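Hypothetical protein TT1465 (Thermus thermophilus, PDB 1WEK) is of unknown function but adopts a Rossmann-like fold around a parallel beta-sheet and belongs to the SLOG clan. Local coordinates at residues F135-G140 with S149-L154; F142-E147 with G171-L176; V153-E158 with F163-L168. One frame throughout, in Å; residues are numbered along the deposited sequence.

Contact 1: F135-G140 with S149-L154; sequences FVFLPG and SEVLVL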
loop_
_atom_site.group_PDB
_atom_site.type_symbol
_atom_site.label_atom_id
_atom_site.label_comp_id
_atom_site.label_asym_id
_atom_site.label_seq_id
_atom_site.Cartn_x
_atom_site.Cartn_y
_atom_site.Cartn_z
ATOM N N PHE A 135 27.129 19.085 3.574
ATOM C CA PHE A 135 27.835 17.875 3.152
ATOM C C PHE A 135 29.342 18.110 3.179
ATOM O O PHE A 135 29.832 19.103 2.634
ATOM C CB PHE A 135 27.451 17.470 1.717
ATOM C CG PHE A 135 25.985 17.326 1.503
ATOM C CD1 PHE A 135 25.201 18.444 1.199
ATOM C CD2 PHE A 135 25.370 16.092 1.662
ATOM C CE1 PHE A 135 23.821 18.330 1.062
ATOM C CE2 PHE A 135 23.986 15.962 1.529
ATOM C CZ PHE A 135 23.210 17.080 1.231
ATOM N N VAL A 136 30.068 17.190 3.807
ATOM C CA VAL A 136 31.521 17.273 3.882
ATOM C C VAL A 136 32.140 16.015 3.248
ATOM O O VAL A 136 31.866 14.885 3.660
ATOM C CB VAL A 136 32.014 17.382 5.344
ATOM C CG1 VAL A 136 33.502 17.751 5.364
ATOM C CG2 VAL A 136 31.192 18.446 6.106
ATOM N N PHE A 137 32.983 16.210 2.249
ATOM C CA PHE A 137 33.632 15.072 1.601
ATOM C C PHE A 137 35.127 14.991 1.926
ATOM O O PHE A 137 35.908 15.864 1.546
ATOM C CB PHE A 137 33.385 15.140 0.091
ATOM C CG PHE A 137 31.922 15.030 -0.270
ATOM C CD1 PHE A 137 31.098 16.148 -0.238
ATOM C CD2 PHE A 137 31.350 13.792 -0.521
ATOM C CE1 PHE A 137 29.717 16.037 -0.440
ATOM C CE2 PHE A 137 29.959 13.666 -0.725
ATOM C CZ PHE A 137 29.144 14.797 -0.679
ATOM N N LEU A 138 35.516 13.945 2.659
ATOM C CA LEU A 138 36.922 13.750 3.012
ATOM C C LEU A 138 37.536 12.781 2.001
ATOM O O LEU A 138 36.809 12.141 1.239
ATOM C CB LEU A 138 37.030 13.180 4.439
ATOM C CG LEU A 138 36.666 14.143 5.575
ATOM C CD1 LEU A 138 35.798 13.444 6.629
ATOM C CD2 LEU A 138 37.939 14.678 6.199
ATOM N N PRO A 139 38.880 12.703 1.929
ATOM C CA PRO A 139 39.437 11.752 0.957
ATOM C C PRO A 139 38.702 10.417 1.074
ATOM O O PRO A 139 38.429 9.933 2.191
ATOM C CB PRO A 139 40.894 11.648 1.382
ATOM C CG PRO A 139 41.205 13.077 1.774
ATOM C CD PRO A 139 39.947 13.521 2.537
ATOM N N GLY A 140 38.362 9.857 -0.081
ATOM C CA GLY A 140 37.654 8.592 -0.163
ATOM C C GLY A 140 37.868 7.993 -1.553
ATOM O O GLY A 140 38.736 8.458 -2.310
ATOM N N SER A 149 29.148 13.381 -6.600
ATOM C CA SER A 149 28.568 13.672 -7.898
ATOM C C SER A 149 27.051 13.729 -7.814
ATOM O O SER A 149 26.430 14.542 -8.496
ATOM C CB SER A 149 29.047 12.665 -8.983
ATOM O OG SER A 149 28.577 11.349 -8.776
ATOM N N GLU A 150 26.446 12.910 -6.959
ATOM C CA GLU A 150 24.994 12.957 -6.844
ATOM C C GLU A 150 24.495 14.291 -6.292
ATOM O O GLU A 150 23.579 14.900 -6.871
ATOM C CB GLU A 150 24.430 11.844 -5.954
ATOM C CG GLU A 150 22.911 11.979 -5.842
ATOM C CD GLU A 150 22.214 10.862 -5.083
ATOM O OE1 GLU A 150 22.364 10.780 -3.842
ATOM O OE2 GLU A 150 21.497 10.069 -5.735
ATOM N N VAL A 151 25.080 14.737 -5.175
ATOM C CA VAL A 151 24.658 15.988 -4.561
ATOM C C VAL A 151 24.923 17.179 -5.478
ATOM O O VAL A 151 24.129 18.115 -5.506
ATOM C CB VAL A 151 25.345 16.246 -3.174
ATOM C CG1 VAL A 151 25.089 15.076 -2.238
ATOM C CG2 VAL A 151 26.836 16.471 -3.342
ATOM N N LEU A 152 26.027 17.148 -6.228
ATOM C CA LEU A 152 26.337 18.244 -7.140
ATOM C C LEU A 152 25.234 18.392 -8.167
ATOM O O LEU A 152 24.796 19.505 -8.460
ATOM C CB LEU A 152 27.684 18.018 -7.836
ATOM C CG LEU A 152 28.873 18.226 -6.885
ATOM C CD1 LEU A 152 30.177 18.153 -7.644
ATOM C CD2 LEU A 152 28.746 19.593 -6.209
ATOM N N VAL A 153 24.771 17.261 -8.693
ATOM C CA VAL A 153 23.683 17.232 -9.673
ATOM C C VAL A 153 22.407 17.830 -9.085
ATOM O O VAL A 153 21.743 18.661 -9.721
ATOM C CB VAL A 153 23.381 15.774 -10.124
ATOM C CG1 VAL A 153 22.024 15.695 -10.775
ATOM C CG2 VAL A 153 24.452 15.313 -11.128
ATOM N N LEU A 154 22.074 17.391 -7.869
ATOM C CA LEU A 154 20.886 17.851 -7.163
ATOM C C LEU A 154 20.925 19.356 -6.932
ATOM O O LEU A 154 19.889 20.029 -6.982
ATOM C CB LEU A 154 20.742 17.110 -5.818
ATOM C CG LEU A 154 20.375 15.619 -5.865
ATOM C CD1 LEU A 154 20.372 15.013 -4.460
ATOM C CD2 LEU A 154 19.010 15.450 -6.515
#
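Phe135 and Phe137, two residues apart on strand 132-137, send their rings to the same side of the sheet, and Val151 of helix 142-156 meets both. The backbones come nearest at the first of them, with Phe135 CA 8.6 Å from Val151 CA, a spacing that large rings are well suited to bridge. The Phe135 ring presents a face: Val151 CG1 sits above it, displaced toward the rim, 4.2 Å from the centroid and 20° off the normal. This is a CH-pi contact, with CD2 and CE2 as the ring carbons nearest the methyl. Phe135 CG lies opposite its own carbonyl carbon (chi1 -54°), which carries the ring from the strand toward the helix. Val136 turns to the other side of the sheet, onto Val40 and Leu168. Phe137 faces the helix again, and its far end approaches the other valine branch obliquely, CZ lying 3.9 Å from Val151 CG2. The neighbouring ring carbon, Phe137 CE1, is 4.1 Å from the same methyl, so the far rim of the ring, rather than a single atom, meets the valine. This ring also stacks on Phe43. Val151 suits its place because its branched CB offers one methyl to each aromatic without a long, flexible chain. On the helix, Ser149 and Glu150 serve the subunit interface: Ser149 OG bonds to its counterpart in a second subunit, and Glu150 forms a salt bridge with Lys125 of that subunit. Wholly apolar between its own segments, the contact seals a helix onto the central parallel sheet, as expected of the first half of a beta-alpha-beta unit in a Rossmann-like fold.

Contact 2: F142-E147 with G171-L176; sequences FGTLDE and GYWEGL. With PO4 (phosphate ion), chain G.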
loop_
_atom_site.group_PDB
_atom_site.type_symbol
_atom_site.label_atom_id
_atom_site.label_comp_id
_atom_site.label_asym_id
_atom_site.label_seq_id
_atom_site.Cartn_x
_atom_site.Cartn_y
_atom_site.Cartn_z
ATOM N N PHE A 142 35.516 5.217 -4.553
ATOM C CA PHE A 142 34.307 5.186 -5.380
ATOM C C PHE A 142 33.036 5.587 -4.647
ATOM O O PHE A 142 32.190 6.289 -5.201
ATOM C CB PHE A 142 34.112 3.795 -6.007
ATOM C CG PHE A 142 34.986 3.540 -7.209
ATOM C CD1 PHE A 142 35.013 2.284 -7.812
ATOM C CD2 PHE A 142 35.819 4.538 -7.712
ATOM C CE1 PHE A 142 35.866 2.019 -8.896
ATOM C CE2 PHE A 142 36.674 4.287 -8.790
ATOM C CZ PHE A 142 36.697 3.020 -9.381
ATOM N N GLY A 143 32.915 5.140 -3.401
ATOM C CA GLY A 143 31.736 5.442 -2.614
ATOM C C GLY A 143 31.564 6.927 -2.381
ATOM O O GLY A 143 30.458 7.461 -2.488
ATOM N N THR A 144 32.665 7.606 -2.082
ATOM C CA THR A 144 32.611 9.034 -1.811
ATOM C C THR A 144 32.336 9.845 -3.083
ATOM O O THR A 144 31.569 10.812 -3.063
ATOM C CB THR A 144 33.926 9.496 -1.205
ATOM O OG1 THR A 144 34.183 8.740 -0.025
ATOM C CG2 THR A 144 33.887 10.995 -0.898
ATOM N N LEU A 145 32.968 9.452 -4.184
ATOM C CA LEU A 145 32.796 10.152 -5.449
ATOM C C LEU A 145 31.332 10.089 -5.857
ATOM O O LEU A 145 30.748 11.083 -6.281
ATOM C CB LEU A 145 33.682 9.514 -6.507
ATOM C CG LEU A 145 33.791 10.100 -7.922
ATOM C CD1 LEU A 145 32.633 9.635 -8.683
ATOM C CD2 LEU A 145 33.847 11.621 -7.948
ATOM N N ASP A 146 30.747 8.910 -5.711
ATOM C CA ASP A 146 29.336 8.677 -6.025
ATOM C C ASP A 146 28.414 9.612 -5.214
ATOM O O ASP A 146 27.458 10.170 -5.754
ATOM C CB ASP A 146 29.016 7.201 -5.756
ATOM C CG ASP A 146 27.526 6.880 -5.818
ATOM O OD1 ASP A 146 26.747 7.556 -6.519
ATOM O OD2 ASP A 146 27.139 5.903 -5.159
ATOM N N GLU A 147 28.694 9.799 -3.928
ATOM C CA GLU A 147 27.867 10.700 -3.122
ATOM C C GLU A 147 28.079 12.147 -3.562
ATOM O O GLU A 147 27.135 12.925 -3.636
ATOM C CB GLU A 147 28.214 10.583 -1.633
ATOM C CG GLU A 147 27.615 9.378 -0.936
ATOM C CD GLU A 147 26.087 9.457 -0.794
ATOM O OE1 GLU A 147 25.488 8.422 -0.419
ATOM O OE2 GLU A 147 25.486 10.535 -1.043
ATOM N N GLY A 171 44.911 18.998 -1.935
ATOM C CA GLY A 171 45.776 18.195 -2.776
ATOM C C GLY A 171 45.173 16.871 -3.196
ATOM O O GLY A 171 45.514 16.324 -4.243
ATOM N N TYR A 172 44.265 16.350 -2.384
ATOM C CA TYR A 172 43.638 15.076 -2.690
ATOM C C TYR A 172 42.609 15.196 -3.817
ATOM O O TYR A 172 42.547 14.347 -4.707
ATOM C CB TYR A 172 42.964 14.514 -1.442
ATOM C CG TYR A 172 42.553 13.069 -1.577
ATOM C CD1 TYR A 172 43.409 12.045 -1.193
ATOM C CD2 TYR A 172 41.304 12.726 -2.098
ATOM C CE1 TYR A 172 43.030 10.712 -1.318
ATOM C CE2 TYR A 172 40.918 11.403 -2.230
ATOM C CZ TYR A 172 41.781 10.399 -1.833
ATOM O OH TYR A 172 41.381 9.086 -1.918
ATOM N N TRP A 173 41.812 16.258 -3.785
ATOM C CA TRP A 173 40.774 16.481 -4.787
ATOM C C TRP A 173 41.236 17.190 -6.056
ATOM O O TRP A 173 40.504 17.248 -7.053
ATOM C CB TRP A 173 39.650 17.294 -4.157
ATOM C CG TRP A 173 39.019 16.593 -3.032
ATOM C CD1 TRP A 173 39.314 16.722 -1.703
ATOM C CD2 TRP A 173 38.009 15.587 -3.126
ATOM N NE1 TRP A 173 38.546 15.858 -0.963
ATOM C CE2 TRP A 173 37.736 15.147 -1.811
ATOM C CE3 TRP A 173 37.310 15.010 -4.195
ATOM C CZ2 TRP A 173 36.794 14.157 -1.538
ATOM C CZ3 TRP A 173 36.374 14.031 -3.927
ATOM C CH2 TRP A 173 36.122 13.611 -2.604
ATOM N N GLU A 174 42.449 17.731 -6.007
ATOM C CA GLU A 174 43.031 18.482 -7.109
ATOM C C GLU A 174 42.743 17.900 -8.479
ATOM O O GLU A 174 42.237 18.601 -9.349
ATOM C CB GLU A 174 44.543 18.618 -6.916
ATOM C CG GLU A 174 45.171 19.704 -7.773
ATOM C CD GLU A 174 44.419 21.030 -7.663
ATOM O OE1 GLU A 174 43.913 21.348 -6.557
ATOM O OE2 GLU A 174 44.345 21.760 -8.676
ATOM N N GLY A 175 43.069 16.630 -8.677
ATOM C CA GLY A 175 42.809 16.012 -9.967
ATOM C C GLY A 175 41.348 16.106 -10.391
ATOM O O GLY A 175 41.055 16.492 -11.520
ATOM N N LEU A 176 40.419 15.759 -9.507
ATOM C CA LEU A 176 39.004 15.826 -9.864
ATOM C C LEU A 176 38.557 17.263 -10.200
ATOM O O LEU A 176 37.890 17.488 -11.216
ATOM C CB LEU A 176 38.144 15.296 -8.723
ATOM C CG LEU A 176 36.777 14.667 -9.019
ATOM C CD1 LEU A 176 35.750 15.298 -8.119
ATOM C CD2 LEU A 176 36.393 14.829 -10.479
HETATM P P PO4 G . 34.650 4.622 -0.386
HETATM O O1 PO4 G . 34.921 6.053 -0.697
HETATM O O2 PO4 G . 35.695 4.102 0.535
HETATM O O3 PO4 G . 34.662 3.836 -1.648
HETATM O O4 PO4 G . 33.318 4.499 0.264
#
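Leu145 and Leu176 mark the closest backbone approach of the two helical segments, their CA atoms 9.5 Å apart. Segment 142-147 opens its helix; segment 171-176 is kinked, since the N atoms of Gly175 and Leu176 make no bond to the preceding turn. The gap is spanned by side-chain ends. Leu145 has CG anti to the backbone N (chi1 -176°), and its CD2 thereby comes within 4.1 Å of Leu176 CD1. Beside this pair, Thr144 CG2 meets the indole of Trp173 at its edge, in the ring plane, 3.8 Å from CH2. Threonine suits the position by being two-sided: the methyl serves this packing, while OG1 donates to O1 of a bound phosphate ion over 2.9 Å. Thr144 N also donates to phosphate O1, and Gly143 N reaches phosphate O3 at 2.8 Å with an N-H...O angle of 156°. Gly143, lacking a side chain, lets the anion sit close to the helix start, whose dipole would probably favour it; Gly141 N and Ala46 N add further bonds. Gly141, Gly143 and Thr144 belong to the PGGxGTxxE signature of the family. The indole is anchored by its NE1, bonded to Leu168 O. Around the contact, Leu148 of helix 142-156 packs on both Trp173 and Leu176, Phe137 of strand 132-137 touches Thr144 and Trp173, and Ser149 of a second subunit adjoins Leu145.

Contact 3: V153-E158 with F163-L168; sequences VLLQTE and FPVFLL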
loop_
_atom_site.group_PDB
_atom_site.type_symbol
_atom_site.label_atom_id
_atom_site.label_comp_id
_atom_site.label_asym_id
_atom_site.label_seq_id
_atom_site.Cartn_x
_atom_site.Cartn_y
_atom_site.Cartn_z
ATOM N N VAL A 153 24.771 17.261 -8.693
ATOM C CA VAL A 153 23.683 17.232 -9.673
ATOM C C VAL A 153 22.407 17.830 -9.085
ATOM O O VAL A 153 21.743 18.661 -9.721
ATOM C CB VAL A 153 23.381 15.774 -10.124
ATOM C CG1 VAL A 153 22.024 15.695 -10.775
ATOM C CG2 VAL A 153 24.452 15.313 -11.128
ATOM N N LEU A 154 22.074 17.391 -7.869
ATOM C CA LEU A 154 20.886 17.851 -7.163
ATOM C C LEU A 154 20.925 19.356 -6.932
ATOM O O LEU A 154 19.889 20.029 -6.982
ATOM C CB LEU A 154 20.742 17.110 -5.818
ATOM C CG LEU A 154 20.375 15.619 -5.865
ATOM C CD1 LEU A 154 20.372 15.013 -4.460
ATOM C CD2 LEU A 154 19.010 15.450 -6.515
ATOM N N LEU A 155 22.120 19.879 -6.678
ATOM C CA LEU A 155 22.290 21.308 -6.457
ATOM C C LEU A 155 22.289 22.064 -7.786
ATOM O O LEU A 155 21.598 23.062 -7.930
ATOM C CB LEU A 155 23.597 21.573 -5.703
ATOM C CG LEU A 155 23.547 21.143 -4.236
ATOM C CD1 LEU A 155 24.910 21.296 -3.597
ATOM C CD2 LEU A 155 22.528 21.987 -3.499
ATOM N N GLN A 156 23.056 21.584 -8.762
ATOM C CA GLN A 156 23.121 22.245 -10.070
ATOM C C GLN A 156 21.737 22.417 -10.723
ATOM O O GLN A 156 21.435 23.467 -11.273
ATOM C CB GLN A 156 24.030 21.441 -11.010
ATOM C CG GLN A 156 24.014 21.896 -12.474
ATOM C CD GLN A 156 24.627 20.868 -13.397
ATOM O OE1 GLN A 156 24.219 19.711 -13.398
ATOM N NE2 GLN A 156 25.607 21.279 -14.190
ATOM N N THR A 157 20.912 21.373 -10.677
ATOM C CA THR A 157 19.579 21.412 -11.278
ATOM C C THR A 157 18.539 21.936 -10.290
ATOM O O THR A 157 17.359 22.027 -10.606
ATOM C CB THR A 157 19.129 20.011 -11.741
ATOM O OG1 THR A 157 19.006 19.144 -10.603
ATOM C CG2 THR A 157 20.141 19.416 -12.716
ATOM N N GLU A 158 18.981 22.246 -9.079
ATOM C CA GLU A 158 18.105 22.798 -8.040
ATOM C C GLU A 158 16.939 21.940 -7.519
ATOM O O GLU A 158 15.886 22.471 -7.168
ATOM C CB GLU A 158 17.591 24.171 -8.503
ATOM C CG GLU A 158 18.719 25.193 -8.614
ATOM C CD GLU A 158 18.277 26.571 -9.091
ATOM O OE1 GLU A 158 19.117 27.500 -9.051
ATOM O OE2 GLU A 158 17.115 26.735 -9.516
ATOM N N PHE A 163 22.472 23.750 0.140
ATOM C CA PHE A 163 23.223 23.740 1.386
ATOM C C PHE A 163 24.716 23.696 1.089
ATOM O O PHE A 163 25.118 23.352 -0.011
ATOM C CB PHE A 163 22.818 22.547 2.243
ATOM C CG PHE A 163 21.384 22.588 2.688
ATOM C CD1 PHE A 163 20.403 21.897 1.983
ATOM C CD2 PHE A 163 21.012 23.319 3.814
ATOM C CE1 PHE A 163 19.063 21.926 2.394
ATOM C CE2 PHE A 163 19.681 23.356 4.234
ATOM C CZ PHE A 163 18.704 22.655 3.520
ATOM N N PRO A 164 25.562 24.044 2.070
ATOM C CA PRO A 164 27.010 24.026 1.840
ATOM C C PRO A 164 27.604 22.652 1.493
ATOM O O PRO A 164 27.211 21.629 2.052
ATOM C CB PRO A 164 27.585 24.557 3.157
ATOM C CG PRO A 164 26.445 25.262 3.810
ATOM C CD PRO A 164 25.251 24.450 3.450
ATOM N N VAL A 165 28.548 22.646 0.555
ATOM C CA VAL A 165 29.252 21.420 0.172
ATOM C C VAL A 165 30.749 21.703 0.308
ATOM O O VAL A 165 31.268 22.659 -0.269
ATOM C CB VAL A 165 28.969 20.993 -1.275
ATOM C CG1 VAL A 165 29.891 19.838 -1.646
ATOM C CG2 VAL A 165 27.514 20.570 -1.437
ATOM N N PHE A 166 31.440 20.888 1.096
ATOM C CA PHE A 166 32.869 21.074 1.277
ATOM C C PHE A 166 33.677 19.833 0.911
ATOM O O PHE A 166 33.211 18.712 1.075
ATOM C CB PHE A 166 33.174 21.431 2.735
ATOM C CG PHE A 166 32.610 22.743 3.167
ATOM C CD1 PHE A 166 31.320 22.829 3.663
ATOM C CD2 PHE A 166 33.377 23.898 3.085
ATOM C CE1 PHE A 166 30.804 24.044 4.073
ATOM C CE2 PHE A 166 32.870 25.114 3.490
ATOM C CZ PHE A 166 31.583 25.185 3.985
ATOM N N LEU A 167 34.889 20.049 0.408
ATOM C CA LEU A 167 35.795 18.956 0.078
ATOM C C LEU A 167 37.019 19.225 0.927
ATOM O O LEU A 167 37.681 20.248 0.760
ATOM C CB LEU A 167 36.212 18.979 -1.390
ATOM C CG LEU A 167 35.151 19.084 -2.484
ATOM C CD1 LEU A 167 35.795 18.674 -3.783
ATOM C CD2 LEU A 167 33.943 18.181 -2.189
ATOM N N LEU A 168 37.307 18.327 1.856
ATOM C CA LEU A 168 38.466 18.496 2.709
ATOM C C LEU A 168 39.700 17.843 2.125
ATOM O O LEU A 168 39.651 16.702 1.652
ATOM C CB LEU A 168 38.191 17.934 4.107
ATOM C CG LEU A 168 37.547 18.929 5.071
ATOM C CD1 LEU A 168 37.165 18.230 6.375
ATOM C CD2 LEU A 168 38.534 20.072 5.325
#
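Leu155 and Val165 join the end of helix 142-156 to the strand that follows it, in the second half of a beta-alpha-beta unit. Apolar packing carries the contact. With CG opposite its carbonyl carbon (chi1 -72°), the leucine extends toward the strand. Leu155 CD1 lies 3.5 Å from Val165 CG2, tighter than usual for two methyls, and the two side chains run antiparallel alongside one another, flank to flank. The other branch of the leucine, CD2, reaches the backbone at Phe163, 4.0 Å from its N. A leucine fits here because its fork can straddle the start of the incoming chain, one methyl on a side chain and the other on the main chain. Val165, branched at CB as is common in strands, also packs on Phe135 and Phe137, so that Leu155 continues the apolar layer between helix and sheet.

Backbone hydrogen bonds hold segment 163-168 in the sheet: Phe166 pairs with Phe135 and Phe137 on one flank, Val165 and Leu167 with Arg198 on the other.

Two further groups of hydrogen bonds close the helix end. Glu158 has a positive phi of 63° and its N donates to Leu155 O at 3.0 Å, within a Schellman motif that lets the chain turn off toward the strand. Its carboxylate is engaged by Arg162 and by His104 of a second subunit. Thr157, with a hydroxyl that can fold back on its own helix, secures the last turn twice: its N donates to Val153 O at 3.0 Å, and its OG1 donates to the same Val153 O at 2.9 Å from the opposite face of the carbonyl plane, tilted 30° from it.

In the fold
Contacts 1 and 3 lie about 7 Å apart, centre to centre, and share Val153 and Leu154; together they fix helix 142-156 to the neighbouring strands 132-137 and 165-168 of the parallel sheet. Contact 2 uses the N-terminal end of the same helix and brings in helix 170-185, which follows strand 165-168; the centre of contact 2 lies about 8 Å from that of contact 1 and about 14 Å from that of contact 3. Along the chain the segments of contacts 1 and 2 alternate, whereas both segments of contact 3 fall between those of contact 2. One helix thus carries the phosphate ion at its start, sheet packing along its length and a second subunit against it.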